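Local coordinates for protein aspartokinase (Arabidopsis thaliana, PDB 2CDQ) that phosphorylates L-aspartate with ATP to 4-phospho-L-aspartate, the first step toward lysine, threonine, methionine and isoleucine, and binds lysine and S-adenosylmethionine as allosteric effectors, at residues P55-G67 with D206-K218. Residues are numbered along the deposited sequence; the frame is centred on the assembly and turned at random.
With LYS (lysine), chain D.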
loop_
_atom_site.group_PDB
_atom_site.type_symbol
_atom_site.label_atom_id
_atom_site.label_comp_id
_atom_site.label_asym_id
_atom_site.label_seq_id
_atom_site.Cartn_x
_atom_site.Cartn_y
_atom_site.Cartn_z
ATOM N N PRO A 55 -2.918 -49.929 5.017
ATOM C CA PRO A 55 -2.529 -50.906 3.986
ATOM C C PRO A 55 -3.516 -50.920 2.819
ATOM O O PRO A 55 -3.148 -51.253 1.689
ATOM C CB PRO A 55 -2.565 -52.247 4.733
ATOM C CG PRO A 55 -2.658 -51.894 6.198
ATOM C CD PRO A 55 -3.395 -50.601 6.237
ATOM N N GLU A 56 -4.759 -50.548 3.118
ATOM C CA GLU A 56 -5.813 -50.345 2.124
ATOM C C GLU A 56 -5.613 -49.062 1.299
ATOM O O GLU A 56 -6.501 -48.658 0.545
ATOM C CB GLU A 56 -7.202 -50.350 2.799
ATOM C CG GLU A 56 -7.221 -50.160 4.344
ATOM C CD GLU A 56 -6.718 -48.790 4.835
ATOM O OE1 GLU A 56 -6.854 -47.784 4.103
ATOM O OE2 GLU A 56 -6.198 -48.724 5.974
ATOM N N GLU A 57 -4.447 -48.434 1.445
ATOM C CA GLU A 57 -4.092 -47.225 0.701
ATOM C C GLU A 57 -2.701 -47.397 0.079
ATOM O O GLU A 57 -1.806 -47.964 0.707
ATOM C CB GLU A 57 -4.113 -46.016 1.640
ATOM C CG GLU A 57 -4.470 -44.682 0.986
ATOM C CD GLU A 57 -5.970 -44.423 0.914
ATOM O OE1 GLU A 57 -6.722 -44.980 1.744
ATOM O OE2 GLU A 57 -6.395 -43.647 0.027
ATOM N N SER A 58 -2.528 -46.928 -1.155
ATOM C CA SER A 58 -1.249 -47.041 -1.868
ATOM C C SER A 58 -0.647 -45.656 -2.101
ATOM O O SER A 58 -1.020 -44.972 -3.059
ATOM C CB SER A 58 -1.427 -47.764 -3.212
ATOM O OG SER A 58 -1.783 -49.126 -3.042
ATOM N N PRO A 59 0.290 -45.236 -1.230
ATOM C CA PRO A 59 0.750 -43.846 -1.236
ATOM C C PRO A 59 1.991 -43.571 -2.083
ATOM O O PRO A 59 2.753 -44.489 -2.398
ATOM C CB PRO A 59 1.075 -43.597 0.237
ATOM C CG PRO A 59 1.467 -44.963 0.783
ATOM C CD PRO A 59 0.964 -46.025 -0.182
ATOM N N VAL A 60 2.164 -42.304 -2.455
ATOM C CA VAL A 60 3.443 -41.793 -2.949
ATOM C C VAL A 60 4.024 -40.920 -1.840
ATOM O O VAL A 60 3.344 -40.035 -1.326
ATOM C CB VAL A 60 3.291 -40.973 -4.260
ATOM C CG1 VAL A 60 4.547 -40.147 -4.546
ATOM C CG2 VAL A 60 3.003 -41.892 -5.435
ATOM N N ILE A 61 5.270 -41.179 -1.461
ATOM C CA ILE A 61 5.882 -40.455 -0.354
ATOM C C ILE A 61 6.830 -39.367 -0.849
ATOM O O ILE A 61 7.721 -39.621 -1.662
ATOM C CB ILE A 61 6.595 -41.416 0.629
ATOM C CG1 ILE A 61 5.672 -42.586 1.017
ATOM C CG2 ILE A 61 7.113 -40.662 1.863
ATOM C CD1 ILE A 61 4.395 -42.197 1.799
ATOM N N VAL A 62 6.604 -38.151 -0.364
ATOM C CA VAL A 62 7.462 -37.015 -0.670
ATOM C C VAL A 62 8.234 -36.660 0.586
ATOM O O VAL A 62 7.637 -36.309 1.610
ATOM C CB VAL A 62 6.643 -35.786 -1.143
ATOM C CG1 VAL A 62 7.558 -34.596 -1.403
ATOM C CG2 VAL A 62 5.870 -36.113 -2.402
ATOM N N LEU A 63 9.558 -36.754 0.511
ATOM C CA LEU A 63 10.405 -36.453 1.661
ATOM C C LEU A 63 11.241 -35.199 1.494
ATOM O O LEU A 63 11.818 -34.954 0.434
ATOM C CB LEU A 63 11.335 -37.623 1.994
ATOM C CG LEU A 63 10.755 -38.935 2.507
ATOM C CD1 LEU A 63 11.899 -39.835 2.896
ATOM C CD2 LEU A 63 9.825 -38.713 3.687
ATOM N N SER A 64 11.301 -34.418 2.569
ATOM C CA SER A 64 12.285 -33.354 2.709
ATOM C C SER A 64 13.632 -33.957 3.120
ATOM O O SER A 64 13.749 -35.175 3.254
ATOM C CB SER A 64 11.815 -32.355 3.760
ATOM O OG SER A 64 10.642 -31.689 3.326
ATOM N N ALA A 65 14.644 -33.114 3.315
ATOM C CA ALA A 65 15.929 -33.565 3.842
ATOM C C ALA A 65 15.792 -33.832 5.338
ATOM O O ALA A 65 14.862 -33.330 5.968
ATOM C CB ALA A 65 16.990 -32.526 3.586
ATOM N N MET A 66 16.707 -34.616 5.904
ATOM C CA MET A 66 16.677 -34.936 7.342
ATOM C C MET A 66 16.850 -33.681 8.188
ATOM O O MET A 66 17.893 -33.025 8.144
ATOM C CB MET A 66 17.737 -35.982 7.709
ATOM C CG MET A 66 17.517 -37.351 7.072
ATOM S SD MET A 66 18.537 -38.641 7.807
ATOM C CE MET A 66 17.708 -38.891 9.379
ATOM N N GLY A 67 15.809 -33.364 8.950
ATOM C CA GLY A 67 15.684 -32.111 9.695
ATOM C C GLY A 67 16.914 -31.254 9.856
ATOM O O GLY A 67 17.842 -31.599 10.592
ATOM N N ASP A 206 6.172 -53.438 -11.724
ATOM C CA ASP A 206 6.076 -53.999 -10.363
ATOM C C ASP A 206 5.825 -52.921 -9.295
ATOM O O ASP A 206 6.656 -52.025 -9.099
ATOM C CB ASP A 206 7.276 -54.905 -10.001
ATOM C CG ASP A 206 8.609 -54.165 -9.973
ATOM O OD1 ASP A 206 8.782 -53.169 -10.716
ATOM O OD2 ASP A 206 9.496 -54.599 -9.203
ATOM N N PRO A 207 4.668 -53.008 -8.605
ATOM C CA PRO A 207 4.252 -51.999 -7.624
ATOM C C PRO A 207 5.163 -51.891 -6.393
ATOM O O PRO A 207 5.358 -52.862 -5.655
ATOM C CB PRO A 207 2.836 -52.448 -7.228
ATOM C CG PRO A 207 2.787 -53.898 -7.545
ATOM C CD PRO A 207 3.672 -54.089 -8.737
ATOM N N ALA A 208 5.719 -50.698 -6.201
ATOM C CA ALA A 208 6.506 -50.360 -5.018
ATOM C C ALA A 208 6.107 -48.959 -4.579
ATOM O O ALA A 208 5.695 -48.147 -5.410
ATOM C CB ALA A 208 7.995 -50.416 -5.332
ATOM N N VAL A 209 6.216 -48.680 -3.282
ATOM C CA VAL A 209 5.890 -47.350 -2.748
ATOM C C VAL A 209 6.962 -46.333 -3.167
ATOM O O VAL A 209 8.114 -46.425 -2.727
ATOM C CB VAL A 209 5.731 -47.362 -1.201
ATOM C CG1 VAL A 209 5.319 -45.989 -0.694
ATOM C CG2 VAL A 209 4.713 -48.420 -0.762
ATOM N N PRO A 210 6.588 -45.375 -4.036
ATOM C CA PRO A 210 7.536 -44.361 -4.509
ATOM C C PRO A 210 7.956 -43.388 -3.400
ATOM O O PRO A 210 7.106 -42.884 -2.654
ATOM C CB PRO A 210 6.753 -43.628 -5.613
ATOM C CG PRO A 210 5.593 -44.526 -5.937
ATOM C CD PRO A 210 5.259 -45.190 -4.643
ATOM N N ILE A 211 9.262 -43.152 -3.290
ATOM C CA ILE A 211 9.814 -42.216 -2.319
ATOM C C ILE A 211 10.550 -41.125 -3.086
ATOM O O ILE A 211 11.678 -41.332 -3.534
ATOM C CB ILE A 211 10.777 -42.921 -1.320
ATOM C CG1 ILE A 211 10.183 -44.242 -0.798
ATOM C CG2 ILE A 211 11.157 -41.987 -0.167
ATOM C CD1 ILE A 211 8.893 -44.118 0.017
ATOM N N VAL A 212 9.902 -39.968 -3.235
ATOM C CA VAL A 212 10.403 -38.889 -4.096
ATOM C C VAL A 212 11.022 -37.716 -3.317
ATOM O O VAL A 212 10.470 -37.261 -2.306
ATOM C CB VAL A 212 9.289 -38.341 -5.034
ATOM C CG1 VAL A 212 9.901 -37.605 -6.221
ATOM C CG2 VAL A 212 8.392 -39.470 -5.532
ATOM N N THR A 213 12.171 -37.242 -3.807
ATOM C CA THR A 213 12.828 -36.032 -3.306
ATOM C C THR A 213 11.910 -34.832 -3.526
ATOM O O THR A 213 11.243 -34.742 -4.559
ATOM C CB THR A 213 14.140 -35.763 -4.051
ATOM O OG1 THR A 213 13.857 -35.577 -5.439
ATOM C CG2 THR A 213 15.115 -36.919 -3.883
ATOM N N GLY A 214 11.900 -33.902 -2.578
ATOM C CA GLY A 214 10.842 -32.910 -2.527
ATOM C C GLY A 214 11.153 -31.546 -3.104
ATOM O O GLY A 214 10.285 -30.875 -3.666
ATOM N N PHE A 215 12.392 -31.117 -2.973
ATOM C CA PHE A 215 12.694 -29.709 -3.184
ATOM C C PHE A 215 13.273 -29.488 -4.594
ATOM O O PHE A 215 13.716 -28.390 -4.928
ATOM C CB PHE A 215 13.644 -29.279 -2.053
ATOM C CG PHE A 215 13.844 -27.803 -1.914
ATOM C CD1 PHE A 215 12.944 -26.890 -2.438
ATOM C CD2 PHE A 215 14.945 -27.327 -1.207
ATOM C CE1 PHE A 215 13.159 -25.524 -2.286
ATOM C CE2 PHE A 215 15.162 -25.975 -1.045
ATOM C CZ PHE A 215 14.270 -25.069 -1.583
ATOM N N LEU A 216 13.211 -30.522 -5.432
ATOM C CA LEU A 216 14.090 -30.609 -6.599
ATOM C C LEU A 216 13.428 -30.714 -7.974
ATOM O O LEU A 216 12.314 -31.228 -8.117
ATOM C CB LEU A 216 15.078 -31.768 -6.424
ATOM C CG LEU A 216 15.832 -31.870 -5.099
ATOM C CD1 LEU A 216 16.705 -33.111 -5.104
ATOM C CD2 LEU A 216 16.664 -30.625 -4.830
ATOM N N GLY A 217 14.153 -30.223 -8.979
ATOM C CA GLY A 217 13.751 -30.298 -10.382
ATOM C C GLY A 217 14.954 -30.251 -11.311
ATOM O O GLY A 217 16.098 -30.108 -10.860
ATOM N N LYS A 218 14.694 -30.382 -12.611
ATOM C CA LYS A 218 15.745 -30.336 -13.628
ATOM C C LYS A 218 15.488 -29.214 -14.631
ATOM O O LYS A 218 14.390 -29.112 -15.200
ATOM C CB LYS A 218 15.868 -31.686 -14.351
ATOM C CG LYS A 218 17.133 -31.827 -15.208
ATOM C CD LYS A 218 17.375 -33.264 -15.673
ATOM C CE LYS A 218 16.544 -33.610 -16.902
ATOM N NZ LYS A 218 16.783 -35.010 -17.346
HETATM N N LYS D . 14.082 -30.057 2.406
HETATM C CA LYS D . 14.053 -28.870 3.309
HETATM C C LYS D . 13.399 -29.195 4.666
HETATM O O LYS D . 13.843 -30.112 5.362
HETATM C CB LYS D . 13.374 -27.684 2.611
HETATM C CG LYS D . 12.079 -28.034 1.877
HETATM C CD LYS D . 11.330 -26.785 1.449
HETATM C CE LYS D . 10.719 -26.056 2.640
HETATM N NZ LYS D . 10.005 -24.824 2.211
HETATM O OXT LYS D . 12.427 -28.580 5.118
#
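One face of the Phe215 ring carries the aliphatic chain of the bound lysine, whose CD sits above the ring centre, 4.2 Å from its plane; from the other segment, Ser64 and Ala65 reach the ligand's amino-acid end, with Ala65 N 3.2 Å from the lysine N. Both loops leave two neighbouring parallel strands, 59-63 and 209-213, tied by three backbone hydrogen bonds. Ile61 gives its N-H to Pro210 O and takes that of Val212 on its own O (Val212 N to Ile61 O, 2.7 Å); Leu63 N then bonds to Val212 O. On one side of the sheet, Ile61 and Ile211 lie alongside each other in the same sense, CD1 of Ile211 coming 3.6 Å from CB of Ile61. With CG1 of Ile211 anti to its carbonyl carbon (chi1 -45°), the CG1-CD1 arm goes to Ile61 and the CG2 branch touches Leu63 CD1 at 3.8 Å; Phe155 of helix 137-161 packs on that leucine. On the opposite face, that of Val62 and Val212, Val60 lays CG2 on Pro210 CG (3.7 Å), CG1 against Val212 CG2, and itself packs on Ile240 of helix 232-244. Strand 29-33 bonds to the far edge of 59-63, so 59-63 is an interior strand of the amino acid kinase fold. Backbone bonds set the register, apolar side chains fill both faces, and the C-terminal ends deliver Ser64, probably an ATP-binding residue, and Phe215 to a lysine hydrogen-bonded to substrate-binding Glu148, consistent with the substrate pocket and distinct from the ACT-domain effector sites.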